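Long-range contacts in glycosyl hydrolase (Rhizobium leguminosarum bv. trifolii, PDB 5NDX), which probably hydrolyses O-glycosidic bonds as a bacterial alpha-L-iduronidase of glycoside hydrolase family 39: residues Cys441-Asp446 against Pro492-Pro497; Met369-Thr374 against Leu519-Val524; Val569-Asp574 against Val600-Cys605; Glu550-Phe555 against Met594-Gly599; Tyr154-Tyr159 against Ser189-Ala194. The protein carries 2 engineered substitutions. All blocks are in the same frame, centred on the assembly; numbering follows the deposited sequence.

Contact 1. Residues Cys441-Asp446 against Pro492-Pro497; sequences CLLRID and PALLHP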
# COMPACT_ATOMS: atom_id res chain seq x y z
N CYS A 441 7.86 -7.20 20.58
CA CYS A 441 8.53 -6.39 19.58
C CYS A 441 7.74 -5.10 19.46
O CYS A 441 6.52 -5.15 19.27
CB CYS A 441 8.57 -7.05 18.18
SG CYS A 441 9.07 -8.79 18.29
N LEU A 442 8.44 -3.96 19.60
CA LEU A 442 7.82 -2.66 19.52
C LEU A 442 8.41 -1.90 18.34
O LEU A 442 9.59 -1.59 18.35
CB LEU A 442 8.07 -1.89 20.80
CG LEU A 442 7.70 -2.62 22.09
CD1 LEU A 442 8.30 -1.90 23.27
CD2 LEU A 442 6.21 -2.81 22.25
N LEU A 443 7.61 -1.64 17.33
CA LEU A 443 8.04 -0.88 16.16
C LEU A 443 7.39 0.53 16.22
O LEU A 443 6.22 0.65 16.62
CB LEU A 443 7.57 -1.58 14.91
CG LEU A 443 8.11 -2.97 14.69
CD1 LEU A 443 7.27 -3.70 13.68
CD2 LEU A 443 9.53 -2.84 14.17
N ARG A 444 8.13 1.55 15.79
CA ARG A 444 7.71 2.94 15.93
C ARG A 444 8.08 3.75 14.72
O ARG A 444 9.23 3.68 14.22
CB ARG A 444 8.37 3.56 17.16
CG ARG A 444 8.19 5.06 17.42
CD ARG A 444 6.76 5.48 17.58
NE ARG A 444 6.14 4.94 18.77
CZ ARG A 444 6.39 5.34 20.03
NH1 ARG A 444 7.30 6.26 20.31
NH2 ARG A 444 5.73 4.79 21.03
N ILE A 445 7.10 4.51 14.26
CA ILE A 445 7.28 5.58 13.33
C ILE A 445 6.91 6.90 14.05
O ILE A 445 5.77 7.11 14.40
CB ILE A 445 6.39 5.45 12.06
CG1 ILE A 445 6.61 4.10 11.41
CG2 ILE A 445 6.76 6.57 11.08
CD1 ILE A 445 5.60 3.76 10.35
N ASP A 446 7.91 7.75 14.25
CA ASP A 446 7.70 9.06 14.85
C ASP A 446 8.91 9.89 14.44
O ASP A 446 9.74 9.47 13.61
CB ASP A 446 7.43 9.01 16.36
CG ASP A 446 8.62 8.52 17.19
OD1 ASP A 446 9.77 8.53 16.66
OD2 ASP A 446 8.44 8.15 18.42
N PRO A 492 11.44 0.29 9.20
CA PRO A 492 10.60 0.28 10.43
C PRO A 492 11.49 -0.12 11.61
O PRO A 492 12.12 -1.18 11.61
CB PRO A 492 9.57 -0.79 10.13
CG PRO A 492 9.38 -0.69 8.66
CD PRO A 492 10.75 -0.37 8.08
N ALA A 493 11.55 0.77 12.57
CA ALA A 493 12.53 0.72 13.62
C ALA A 493 11.98 0.14 14.92
O ALA A 493 10.87 0.48 15.36
CB ALA A 493 13.01 2.15 13.90
N LEU A 494 12.80 -0.68 15.56
CA LEU A 494 12.53 -1.09 16.94
C LEU A 494 12.69 0.08 17.93
O LEU A 494 13.75 0.69 18.05
CB LEU A 494 13.47 -2.24 17.33
CG LEU A 494 13.14 -3.56 16.57
CD1 LEU A 494 14.24 -4.60 16.70
CD2 LEU A 494 11.83 -4.15 17.04
N LEU A 495 11.64 0.31 18.69
CA LEU A 495 11.59 1.35 19.69
C LEU A 495 12.54 0.99 20.84
O LEU A 495 13.21 1.86 21.40
CB LEU A 495 10.15 1.53 20.19
CG LEU A 495 9.95 2.62 21.26
CD1 LEU A 495 10.20 4.03 20.72
CD2 LEU A 495 8.53 2.50 21.82
N HIS A 496 12.54 -0.29 21.20
CA HIS A 496 13.50 -0.86 22.16
C HIS A 496 13.88 -2.26 21.65
O HIS A 496 13.17 -2.83 20.80
CB HIS A 496 12.86 -1.07 23.53
CG HIS A 496 12.35 0.19 24.13
ND1 HIS A 496 13.19 1.18 24.57
CD2 HIS A 496 11.09 0.64 24.30
CE1 HIS A 496 12.46 2.21 24.98
NE2 HIS A 496 11.19 1.90 24.84
N PRO A 497 14.97 -2.80 22.19
CA PRO A 497 15.33 -4.17 21.84
C PRO A 497 14.22 -5.13 22.24
O PRO A 497 13.49 -4.90 23.18
CB PRO A 497 16.61 -4.42 22.66
CG PRO A 497 17.25 -3.07 22.72
CD PRO A 497 16.08 -2.11 22.91
O HOH W 1 10.95 -4.27 20.83

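Contact 2. Residues Met369-Thr374 against Leu519-Val524; sequences MELLAT and LTQVLV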
# COMPACT_ATOMS: atom_id res chain seq x y z
N MET A 369 2.37 1.15 6.14
CA MET A 369 1.78 -0.07 5.60
C MET A 369 2.53 -1.34 5.95
O MET A 369 1.90 -2.40 6.14
CB MET A 369 1.55 0.06 4.09
CG MET A 369 0.53 1.17 3.80
SD MET A 369 0.29 1.36 2.05
CE MET A 369 -1.19 0.41 1.80
N GLU A 370 3.85 -1.24 6.10
CA GLU A 370 4.64 -2.34 6.66
C GLU A 370 4.19 -2.75 8.06
O GLU A 370 4.06 -3.94 8.34
CB GLU A 370 6.14 -2.02 6.69
CG GLU A 370 6.78 -1.96 5.32
CD GLU A 370 8.33 -1.78 5.34
OE1 GLU A 370 9.12 -2.74 5.54
OE2 GLU A 370 8.76 -0.64 5.13
N LEU A 371 3.97 -1.77 8.94
CA LEU A 371 3.48 -2.03 10.25
C LEU A 371 2.08 -2.59 10.24
O LEU A 371 1.81 -3.58 10.91
CB LEU A 371 3.55 -0.79 11.16
CG LEU A 371 4.85 -0.59 11.93
CD1 LEU A 371 6.03 -0.50 11.04
CD2 LEU A 371 4.80 0.69 12.75
N LEU A 372 1.20 -1.95 9.52
CA LEU A 372 -0.20 -2.39 9.45
C LEU A 372 -0.35 -3.83 8.84
O LEU A 372 -1.30 -4.56 9.17
CB LEU A 372 -1.05 -1.38 8.65
CG LEU A 372 -1.22 0.01 9.26
CD1 LEU A 372 -1.73 1.00 8.25
CD2 LEU A 372 -2.20 -0.06 10.39
N ALA A 373 0.60 -4.21 7.99
CA ALA A 373 0.58 -5.50 7.32
C ALA A 373 0.73 -6.64 8.32
O ALA A 373 0.31 -7.73 8.00
CB ALA A 373 1.70 -5.58 6.31
N THR A 374 1.30 -6.37 9.50
CA THR A 374 1.47 -7.38 10.55
C THR A 374 0.24 -7.71 11.34
O THR A 374 0.32 -8.56 12.23
CB THR A 374 2.56 -6.98 11.58
OG1 THR A 374 2.11 -5.85 12.39
CG2 THR A 374 3.84 -6.63 10.86
N LEU A 519 2.91 6.19 15.05
CA LEU A 519 2.31 4.87 14.87
C LEU A 519 3.23 3.89 15.56
O LEU A 519 4.43 3.87 15.29
CB LEU A 519 2.22 4.51 13.38
CG LEU A 519 1.56 3.17 13.07
CD1 LEU A 519 0.12 3.09 13.60
CD2 LEU A 519 1.56 2.91 11.54
N THR A 520 2.68 3.08 16.43
CA THR A 520 3.42 2.06 17.14
C THR A 520 2.79 0.69 16.80
O THR A 520 1.58 0.53 16.85
CB THR A 520 3.32 2.23 18.65
OG1 THR A 520 3.71 3.55 19.02
CG2 THR A 520 4.21 1.26 19.41
N GLN A 521 3.62 -0.31 16.50
CA GLN A 521 3.10 -1.69 16.33
C GLN A 521 3.69 -2.55 17.45
O GLN A 521 4.90 -2.55 17.67
CB GLN A 521 3.49 -2.24 14.96
CG GLN A 521 2.64 -3.40 14.50
CD GLN A 521 1.25 -2.98 14.15
OE1 GLN A 521 0.99 -1.82 13.79
NE2 GLN A 521 0.32 -3.93 14.21
N VAL A 522 2.81 -3.18 18.23
CA VAL A 522 3.22 -4.05 19.31
C VAL A 522 2.90 -5.51 18.86
O VAL A 522 1.74 -5.84 18.59
CB VAL A 522 2.42 -3.74 20.57
CG1 VAL A 522 2.89 -4.63 21.73
CG2 VAL A 522 2.54 -2.22 20.91
N LEU A 523 3.92 -6.34 18.79
CA LEU A 523 3.78 -7.74 18.45
C LEU A 523 4.17 -8.51 19.68
O LEU A 523 5.24 -8.25 20.27
CB LEU A 523 4.73 -8.12 17.32
CG LEU A 523 4.57 -7.30 16.02
CD1 LEU A 523 5.68 -7.62 15.01
CD2 LEU A 523 3.24 -7.54 15.42
N VAL A 524 3.27 -9.39 20.12
CA VAL A 524 3.55 -10.29 21.24
C VAL A 524 3.36 -11.71 20.68
O VAL A 524 2.24 -12.10 20.34
CB VAL A 524 2.60 -10.07 22.39
CG1 VAL A 524 2.93 -11.02 23.52
CG2 VAL A 524 2.69 -8.62 22.91

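Contact 3. Residues Val569-Asp574 against Val600-Cys605; sequences VLVSTD and VRYAVC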
# COMPACT_ATOMS: atom_id res chain seq x y z
N VAL A 569 20.74 -9.35 5.64
CA VAL A 569 21.37 -9.56 4.37
C VAL A 569 22.84 -9.62 4.63
O VAL A 569 23.39 -8.74 5.31
CB VAL A 569 21.08 -8.43 3.39
CG1 VAL A 569 21.85 -8.67 2.10
CG2 VAL A 569 19.60 -8.37 3.09
N LEU A 570 23.47 -10.67 4.11
CA LEU A 570 24.91 -10.86 4.24
C LEU A 570 25.61 -10.95 2.90
O LEU A 570 25.00 -11.22 1.87
CB LEU A 570 25.21 -12.11 5.04
CG LEU A 570 24.62 -12.16 6.43
CD1 LEU A 570 23.36 -12.96 6.39
CD2 LEU A 570 25.58 -12.87 7.37
N VAL A 571 26.91 -10.76 2.94
CA VAL A 571 27.73 -10.72 1.77
C VAL A 571 29.00 -11.51 2.02
O VAL A 571 29.62 -11.41 3.09
CB VAL A 571 28.06 -9.27 1.40
CG1 VAL A 571 29.45 -9.12 0.77
CG2 VAL A 571 26.99 -8.77 0.44
N SER A 572 29.35 -12.30 1.02
CA SER A 572 30.60 -13.03 0.95
C SER A 572 31.38 -12.52 -0.26
O SER A 572 30.82 -12.18 -1.32
CB SER A 572 30.33 -14.54 0.79
OG SER A 572 31.50 -15.22 0.35
N THR A 573 32.70 -12.49 -0.11
CA THR A 573 33.60 -12.12 -1.21
C THR A 573 34.93 -12.92 -1.07
O THR A 573 35.40 -13.07 0.06
CB THR A 573 33.78 -10.58 -1.18
OG1 THR A 573 34.68 -10.17 -2.21
CG2 THR A 573 34.25 -10.07 0.19
N ASP A 574 35.51 -13.57 -2.09
CA ASP A 574 34.88 -14.14 -3.28
C ASP A 574 34.65 -15.63 -2.94
O ASP A 574 34.83 -16.50 -3.79
CB ASP A 574 35.81 -14.09 -4.52
CG ASP A 574 36.57 -12.78 -4.67
OD1 ASP A 574 37.36 -12.44 -3.76
OD2 ASP A 574 36.42 -12.12 -5.72
N VAL A 600 30.80 -10.78 -5.69
CA VAL A 600 29.88 -10.68 -4.53
C VAL A 600 28.93 -11.88 -4.53
O VAL A 600 28.35 -12.22 -5.54
CB VAL A 600 29.07 -9.36 -4.50
CG1 VAL A 600 28.18 -9.21 -5.74
CG2 VAL A 600 28.24 -9.25 -3.22
N ARG A 601 28.79 -12.52 -3.39
CA ARG A 601 27.70 -13.45 -3.17
C ARG A 601 26.83 -12.94 -1.98
O ARG A 601 27.36 -12.60 -0.91
CB ARG A 601 28.25 -14.85 -2.88
CG ARG A 601 27.23 -15.96 -2.97
CD ARG A 601 27.85 -17.36 -3.04
NE ARG A 601 26.81 -18.37 -3.31
CZ ARG A 601 26.30 -18.67 -4.52
NH1 ARG A 601 26.75 -18.08 -5.64
NH2 ARG A 601 25.34 -19.59 -4.64
N TYR A 602 25.51 -12.92 -2.20
CA TYR A 602 24.51 -12.47 -1.22
C TYR A 602 23.91 -13.67 -0.51
O TYR A 602 23.82 -14.73 -1.09
CB TYR A 602 23.42 -11.66 -1.92
CG TYR A 602 23.90 -10.29 -2.34
CD1 TYR A 602 24.13 -9.29 -1.38
CD2 TYR A 602 24.14 -9.99 -3.67
CE1 TYR A 602 24.58 -8.03 -1.74
CE2 TYR A 602 24.57 -8.72 -4.05
CZ TYR A 602 24.80 -7.76 -3.08
OH TYR A 602 25.25 -6.56 -3.47
N ALA A 603 23.58 -13.51 0.76
CA ALA A 603 22.80 -14.47 1.54
C ALA A 603 21.74 -13.70 2.37
O ALA A 603 22.02 -12.58 2.82
CB ALA A 603 23.69 -15.28 2.47
N VAL A 604 20.54 -14.25 2.50
CA VAL A 604 19.50 -13.68 3.34
C VAL A 604 19.11 -14.71 4.40
O VAL A 604 18.88 -15.87 4.04
CB VAL A 604 18.29 -13.24 2.49
CG1 VAL A 604 17.23 -12.64 3.38
CG2 VAL A 604 18.71 -12.19 1.48
N CYS A 605 19.10 -14.31 5.68
CA CYS A 605 18.71 -15.13 6.82
C CYS A 605 17.44 -14.57 7.43
O CYS A 605 17.27 -13.36 7.47
CB CYS A 605 19.82 -15.11 7.89
SG CYS A 605 21.43 -15.59 7.15

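Contact 4. Residues Glu550-Phe555 against Met594-Gly599; sequences EERMLF and MSPPEG. Engineered in segment 594-599: Glu598 (natural residue Gln).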
# COMPACT_ATOMS: atom_id res chain seq x y z
N GLU A 550 27.64 1.54 -8.15
CA GLU A 550 27.08 0.22 -8.39
C GLU A 550 26.16 -0.12 -7.25
O GLU A 550 26.51 0.07 -6.09
CB GLU A 550 28.17 -0.86 -8.50
CG GLU A 550 28.96 -0.85 -9.82
CD GLU A 550 28.12 -1.29 -11.00
OE1 GLU A 550 27.23 -2.16 -10.85
OE2 GLU A 550 28.35 -0.78 -12.12
N GLU A 551 24.97 -0.60 -7.57
CA GLU A 551 24.04 -1.03 -6.50
C GLU A 551 23.38 -2.34 -6.91
O GLU A 551 23.28 -2.65 -8.11
CB GLU A 551 22.94 0.03 -6.25
CG GLU A 551 23.48 1.35 -5.73
CD GLU A 551 22.43 2.43 -5.50
OE1 GLU A 551 21.29 2.28 -5.97
OE2 GLU A 551 22.79 3.44 -4.87
N ARG A 552 22.90 -3.07 -5.91
CA ARG A 552 22.12 -4.31 -6.14
C ARG A 552 20.83 -4.30 -5.33
O ARG A 552 20.88 -4.16 -4.13
CB ARG A 552 22.95 -5.51 -5.73
CG ARG A 552 24.29 -5.63 -6.47
CD ARG A 552 24.11 -5.95 -7.95
NE ARG A 552 25.40 -6.05 -8.66
CZ ARG A 552 26.10 -5.04 -9.18
NH1 ARG A 552 25.68 -3.78 -9.14
NH2 ARG A 552 27.24 -5.28 -9.77
N MET A 553 19.69 -4.44 -5.98
CA MET A 553 18.43 -4.61 -5.33
C MET A 553 18.17 -6.10 -5.15
O MET A 553 18.21 -6.84 -6.14
CB MET A 553 17.32 -4.00 -6.16
CG MET A 553 15.97 -4.03 -5.49
SD MET A 553 16.05 -2.92 -4.05
CE MET A 553 14.64 -3.51 -3.14
N LEU A 554 17.89 -6.51 -3.91
CA LEU A 554 17.52 -7.87 -3.55
C LEU A 554 16.02 -7.92 -3.26
O LEU A 554 15.46 -6.99 -2.61
CB LEU A 554 18.29 -8.33 -2.32
CG LEU A 554 19.75 -8.77 -2.44
CD1 LEU A 554 20.61 -7.65 -3.00
CD2 LEU A 554 20.33 -9.21 -1.10
N PHE A 555 15.38 -8.99 -3.71
CA PHE A 555 13.95 -9.27 -3.49
C PHE A 555 13.85 -10.76 -3.20
O PHE A 555 14.53 -11.54 -3.83
CB PHE A 555 13.15 -8.92 -4.75
CG PHE A 555 11.68 -9.20 -4.65
CD1 PHE A 555 10.88 -8.50 -3.70
CD2 PHE A 555 11.05 -10.11 -5.54
CE1 PHE A 555 9.48 -8.71 -3.65
CE2 PHE A 555 9.66 -10.35 -5.47
CZ PHE A 555 8.87 -9.64 -4.52
N MET A 594 24.45 -1.07 -1.57
CA MET A 594 25.34 -0.12 -2.26
C MET A 594 26.78 -0.69 -2.33
O MET A 594 27.27 -1.26 -1.35
CB MET A 594 25.35 1.21 -1.48
CG MET A 594 23.97 1.79 -1.10
SD MET A 594 23.98 3.28 -0.03
CE MET A 594 24.60 4.43 -1.26
N SER A 595 27.43 -0.52 -3.47
CA SER A 595 28.87 -0.84 -3.65
C SER A 595 29.21 -2.29 -3.29
O SER A 595 29.92 -2.53 -2.34
CB SER A 595 29.71 0.14 -2.83
OG SER A 595 29.37 1.46 -3.23
N PRO A 596 28.67 -3.25 -4.03
CA PRO A 596 29.07 -4.61 -3.76
C PRO A 596 30.57 -4.82 -4.03
O PRO A 596 31.08 -4.24 -4.97
CB PRO A 596 28.26 -5.42 -4.77
CG PRO A 596 27.98 -4.48 -5.87
CD PRO A 596 27.82 -3.15 -5.22
N PRO A 597 31.24 -5.65 -3.22
CA PRO A 597 32.63 -5.99 -3.56
C PRO A 597 32.67 -6.87 -4.81
O PRO A 597 31.64 -7.29 -5.34
CB PRO A 597 33.11 -6.74 -2.32
CG PRO A 597 31.88 -7.39 -1.78
CD PRO A 597 30.71 -6.50 -2.14
N GLU A 598 33.87 -7.12 -5.33
CA GLU A 598 34.03 -7.99 -6.49
C GLU A 598 33.73 -9.45 -6.14
O GLU A 598 34.00 -9.88 -5.01
CB GLU A 598 35.42 -7.85 -7.09
CG GLU A 598 35.60 -6.56 -7.88
CD GLU A 598 36.78 -6.62 -8.84
OE1 GLU A 598 36.94 -7.62 -9.59
OE2 GLU A 598 37.56 -5.64 -8.85
N GLY A 599 33.18 -10.18 -7.11
CA GLY A 599 32.72 -11.56 -6.93
C GLY A 599 31.79 -11.68 -5.73
O GLY A 599 32.02 -12.51 -4.82

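Contact 5. Residues Tyr154-Tyr159 against Ser189-Ala194; sequences YGIKGY and SPIFRA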
# COMPACT_ATOMS: atom_id res chain seq x y z
N TYR A 154 -18.41 11.65 -24.69
CA TYR A 154 -19.25 10.43 -24.70
C TYR A 154 -20.63 10.47 -24.02
O TYR A 154 -21.57 9.86 -24.54
CB TYR A 154 -18.44 9.22 -24.22
CG TYR A 154 -17.01 9.14 -24.76
CD1 TYR A 154 -16.72 9.35 -26.11
CD2 TYR A 154 -15.94 8.81 -23.90
CE1 TYR A 154 -15.41 9.27 -26.58
CE2 TYR A 154 -14.63 8.71 -24.37
CZ TYR A 154 -14.38 8.94 -25.71
OH TYR A 154 -13.09 8.84 -26.18
N GLY A 155 -20.74 11.15 -22.87
CA GLY A 155 -22.03 11.39 -22.21
C GLY A 155 -22.43 10.24 -21.30
O GLY A 155 -21.73 9.22 -21.22
N ILE A 156 -23.56 10.41 -20.62
CA ILE A 156 -24.11 9.40 -19.74
C ILE A 156 -24.37 8.11 -20.52
O ILE A 156 -24.07 7.03 -20.03
CB ILE A 156 -25.46 9.82 -19.09
CG1 ILE A 156 -25.33 11.14 -18.30
CG2 ILE A 156 -26.02 8.71 -18.20
CD1 ILE A 156 -24.19 11.20 -17.33
N LYS A 157 -24.90 8.24 -21.73
CA LYS A 157 -25.29 7.07 -22.51
C LYS A 157 -24.05 6.34 -23.00
O LYS A 157 -24.01 5.13 -22.96
CB LYS A 157 -26.18 7.44 -23.71
CG LYS A 157 -27.33 6.47 -23.96
CD LYS A 157 -28.60 6.87 -23.17
CE LYS A 157 -29.86 6.12 -23.61
NZ LYS A 157 -29.84 4.69 -23.15
N GLY A 158 -23.07 7.09 -23.50
CA GLY A 158 -21.76 6.55 -23.87
C GLY A 158 -21.15 5.72 -22.73
O GLY A 158 -20.73 4.59 -22.96
N TYR A 159 -21.18 6.28 -21.52
CA TYR A 159 -20.63 5.68 -20.30
C TYR A 159 -21.31 4.37 -19.99
O TYR A 159 -20.66 3.35 -19.77
CB TYR A 159 -20.74 6.61 -19.07
CG TYR A 159 -19.95 6.07 -17.89
CD1 TYR A 159 -18.56 6.21 -17.84
CD2 TYR A 159 -20.56 5.33 -16.88
CE1 TYR A 159 -17.81 5.67 -16.80
CE2 TYR A 159 -19.82 4.80 -15.83
CZ TYR A 159 -18.45 4.97 -15.81
OH TYR A 159 -17.70 4.45 -14.80
N SER A 189 -22.15 12.20 -8.01
CA SER A 189 -22.14 12.86 -9.32
C SER A 189 -23.17 12.24 -10.29
O SER A 189 -23.72 11.15 -10.02
CB SER A 189 -20.75 12.76 -9.93
OG SER A 189 -20.44 11.42 -10.25
N PRO A 190 -23.44 12.95 -11.41
CA PRO A 190 -24.36 12.46 -12.41
C PRO A 190 -24.01 11.10 -12.96
O PRO A 190 -24.88 10.23 -13.03
CB PRO A 190 -24.28 13.53 -13.50
CG PRO A 190 -24.12 14.79 -12.73
CD PRO A 190 -23.14 14.39 -11.63
N ILE A 191 -22.74 10.91 -13.33
CA ILE A 191 -22.25 9.62 -13.75
C ILE A 191 -22.53 8.52 -12.70
O ILE A 191 -22.92 7.43 -13.05
CB ILE A 191 -20.74 9.65 -14.06
CG1 ILE A 191 -20.48 10.37 -15.39
CG2 ILE A 191 -20.18 8.23 -14.19
CD1 ILE A 191 -20.89 9.55 -16.62
N PHE A 192 -22.28 8.82 -11.43
CA PHE A 192 -22.47 7.83 -10.39
C PHE A 192 -23.94 7.44 -10.34
O PHE A 192 -24.25 6.29 -10.41
CB PHE A 192 -21.98 8.31 -9.03
CG PHE A 192 -22.30 7.35 -7.92
CD1 PHE A 192 -23.52 7.43 -7.23
CD2 PHE A 192 -21.38 6.37 -7.54
CE1 PHE A 192 -23.83 6.52 -6.21
CE2 PHE A 192 -21.69 5.46 -6.54
CZ PHE A 192 -22.91 5.53 -5.87
N ARG A 193 -24.81 8.43 -10.22
CA ARG A 193 -26.26 8.17 -10.14
C ARG A 193 -26.76 7.44 -11.34
O ARG A 193 -27.54 6.50 -11.21
CB ARG A 193 -27.03 9.47 -9.93
CG ARG A 193 -26.81 10.02 -8.54
CD ARG A 193 -27.74 11.19 -8.20
NE ARG A 193 -27.05 12.44 -8.48
CZ ARG A 193 -27.30 13.30 -9.47
NH1 ARG A 193 -26.54 14.39 -9.58
NH2 ARG A 193 -28.26 13.10 -10.35
N ALA A 194 -26.26 7.83 -12.51
CA ALA A 194 -26.64 7.16 -13.75
C ALA A 194 -26.23 5.70 -13.80
O ALA A 194 -27.00 4.86 -14.27
CB ALA A 194 -26.06 7.91 -14.94

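Contact 1. Residues Cys441-Asp446 against Pro492-Pro497
With CG anti to its backbone N (chi1 174°) and bends at chi2 and chi3, the Arg444 side chain folds its guanidinium back alongside Leu495, whose CG is likewise anti to N. The two chains run side by side in the same direction. Leu495 CD2 lies over one guanidinium face, off its centre, 3.7 Å from Arg444 NH2, while CD1 sits 3.7 Å from Arg444 NH1. All three guanidinium nitrogens are engaged: NH1 makes a salt bridge of 2.9 Å to Asp446 OD2, close to the guanidinium plane, NE bonds to Thr520 OG1 and NH2 to Asp513 O. Two backbone bonds join the strands. Leu495 N meets Leu442 O at 2.8 Å, almost straight (169°) but from above the carbonyl plane; Arg444 N reaches Ala493 O at 3.0 Å, nearly along the C=O axis. Beyond them one water accepts from Leu442 N and donates to His496 O, while Leu442 CD1 touches the edge of the His496 ring. Leu443 and Leu494 form a non-hydrogen-bonded pair, their side chains crossing obliquely, with Leu443 CD2 3.9 Å from Leu494 CD2. Weakly bonded here, strand 493-503 pairs antiparallel with 436-445 as an edge of the mixed sheet beside the catalytic barrel.

Contact 2. Residues Met369-Thr374 against Leu519-Val524
Leu371 O is gripped by two donors of one residue: the hydroxyl of Thr374 gives it a 2.7 Å bond from OG1, nearly along the C=O axis, and Thr374 N adds a longer one of 3.2 Å. Thr374 OG1 occupies the crowded position between N and the carbonyl carbon (chi1 70°), which turns it back onto the chain. Against this pair comes the amide of Gln521. Its CG is anti to the backbone N and the chain bends at chi2, so that CD lies 3.3 Å from Leu371 O and NE2 is 3.2 Å from Thr374 OG1. Neither approach is a hydrogen bond; the amide is instead held by Ser410 at OE1 and Ser408 at NE2, and Ser408 also bonds Thr374 OG1. Leu371 slides past Gln521 in the opposite direction, its CG 3.7 Å from Gln521 CB, and its CD2 reaches Leu519 CG at 4.1 Å. At the other end Leu523 CD2 packs 3.6 Å from Thr374 OG1. Helix 364-372 thus lies on the face of strand 518-526 that carries Leu519, Gln521 and Leu523, and with barrel helix 282-300 touching Leu372 and Leu519, this is the buried joint between a (beta/alpha)8 barrel and its accompanying beta domain.

Contact 3. Residues Val569-Asp574 against Val600-Cys605
Tyr602 leaves its strand with CG anti to the carbonyl carbon (chi1 -73°), and its CB passes Leu570 O at 4.1 Å. Further out the ring runs beside Val571, both side chains pointing the same way. The CG2 methyl of Val571 approaches obliquely and is close, 3.3 Å from Tyr602 CE1 and scarcely more from CD1; the unusual Val571 chi1 of 147°, well removed from a staggered value, goes with this crowding. Val600 CG2 lies above one ring face toward its rim, and itself touches Val571 CG2 at 3.9 Å. At the tip, Tyr602 OH bonds to His593 ND1, and the two rings meet with their planes roughly perpendicular. The ring therefore spans from the sheet of strands 566-572 and 601-607 to the opposing sheet of 536-545, 549-557 and 590-594. Three strands facing four in this order give the sandwich topology of a fibronectin type III-like domain, in which the present pair corresponds to strands C and F. Two hydrogen-bonded pairs hold these strands antiparallel. Leu570 and Ala603 exchange both bonds, the one from Leu570 N to Ala603 O being short, 2.7 Å, and in the carbonyl plane, while Ala603 N meets Leu570 O from well above the plane of the Leu570 carbonyl. Ser572 and Arg601 repeat the exchange, both donors staying in plane. On the sheet face bearing Leu570 and Ala603, Leu570 CD1 presses to 3.3 Å from the SG of Cys605, whose disulfide to Cys617 crosses toward the neighbouring strand 618-620.

Contact 4. Residues Glu550-Phe555 against Met594-Gly599
Glu550 opens the contact with its backbone: its O accepts from Ser595 N at 2.8 Å, the donor lying in the carbonyl plane, and its CB lies 4.0 Å from Pro596 CD. The side chain bends at chi2 (-70°) and so brings its carboxylate round to Arg552, with OE1 using its anti lone pair toward NH1 at 2.8 Å; OE2 holds a second arginine, Arg542. Glu551 pairs with Met594 without hydrogen bonds between them, and the two side chains run side by side, Glu551 OE2 ending 4.2 Å from Met594 CE. The carbonyl of Glu551 is met from above its plane by Arg552 NH1, at 2.8 Å. That nitrogen thus has two acceptors, both near the guanidinium plane, which should fix the group's rotation. Arg552 then offers one flat face to Pro596, whose CG stands over its centre, 3.8 Å from CZ, with the two side chains crossing at about a right angle. Tyr602 touches both Arg552 and Pro596. Past Met594 the positive phi of Ser595 (56°) turns the chain off the sheet. In the fibronectin type III-like sandwich this is where strand E parts from strand B and its connection to strand F begins.

Contact 5. Residues Tyr154-Tyr159 against Ser189-Ala194
Helices 155-159 and 190-194 approach to 10.2 Å between their axes and cross at -51°, with Ile156 and Ile191 nearest in the backbone. Ile191 carries most of the contact. With CG1 anti to the carbonyl carbon and CG2 anti to N (chi1 -74°), both branches are directed at the first helix. CG2 goes over one face of the Tyr159 ring, offset toward the rim, as a CH-pi contact 3.9 Å from the ring centroid; CD1 turns toward the root of the same side chain, 3.8 Å from Tyr159 CG, and also meets Ile156 CD1 at 3.8 Å. The two isoleucines slide past each other in opposite directions, whereas Tyr159 and Ile191 cross at about a right angle. Tyr159, with CG anti to its backbone N (chi1 -170°), also meets Trp151 edge-to-face. One turn farther along the second helix, Ala194 CB meets Ile156 CG2 at 3.4 Å, tighter than usual van der Waals contact. Ser189 caps the second helix, its OG accepting a weak bond from Phe192 N and bonding also to Asp148. The side chain of Ile191 is about 8 Å from that of Gln146, a position predicted to be the proton donor and altered here. These helices follow barrel strands 140-142 and 179-184, so the contact joins the starts of two successive helices in the outer layer of a (beta/alpha)8 barrel.

How the contacts relate
Along the chain contact 5 comes first; contact 1 is then nested inside the loop closed by contact 2, and contacts 3 and 4 interleave near the C-terminus. Contacts 1 and 2, centres 9 Å apart, share the sheet in which strands 436-445 and 518-526 are neighbours, and contact 2 joins it to the barrel. Contact 3 lies in one sheet of the fibronectin-like sandwich, contact 4 at the edge of the facing one, where strand 590-594 runs into a loop; a probable hydrogen bond from Thr573 OG1 to the backbone O of Glu598, an engineered residue, links them. Contact 5, 41 to 57 Å from the others by centres, lies within the barrel, near the predicted proton-donor position.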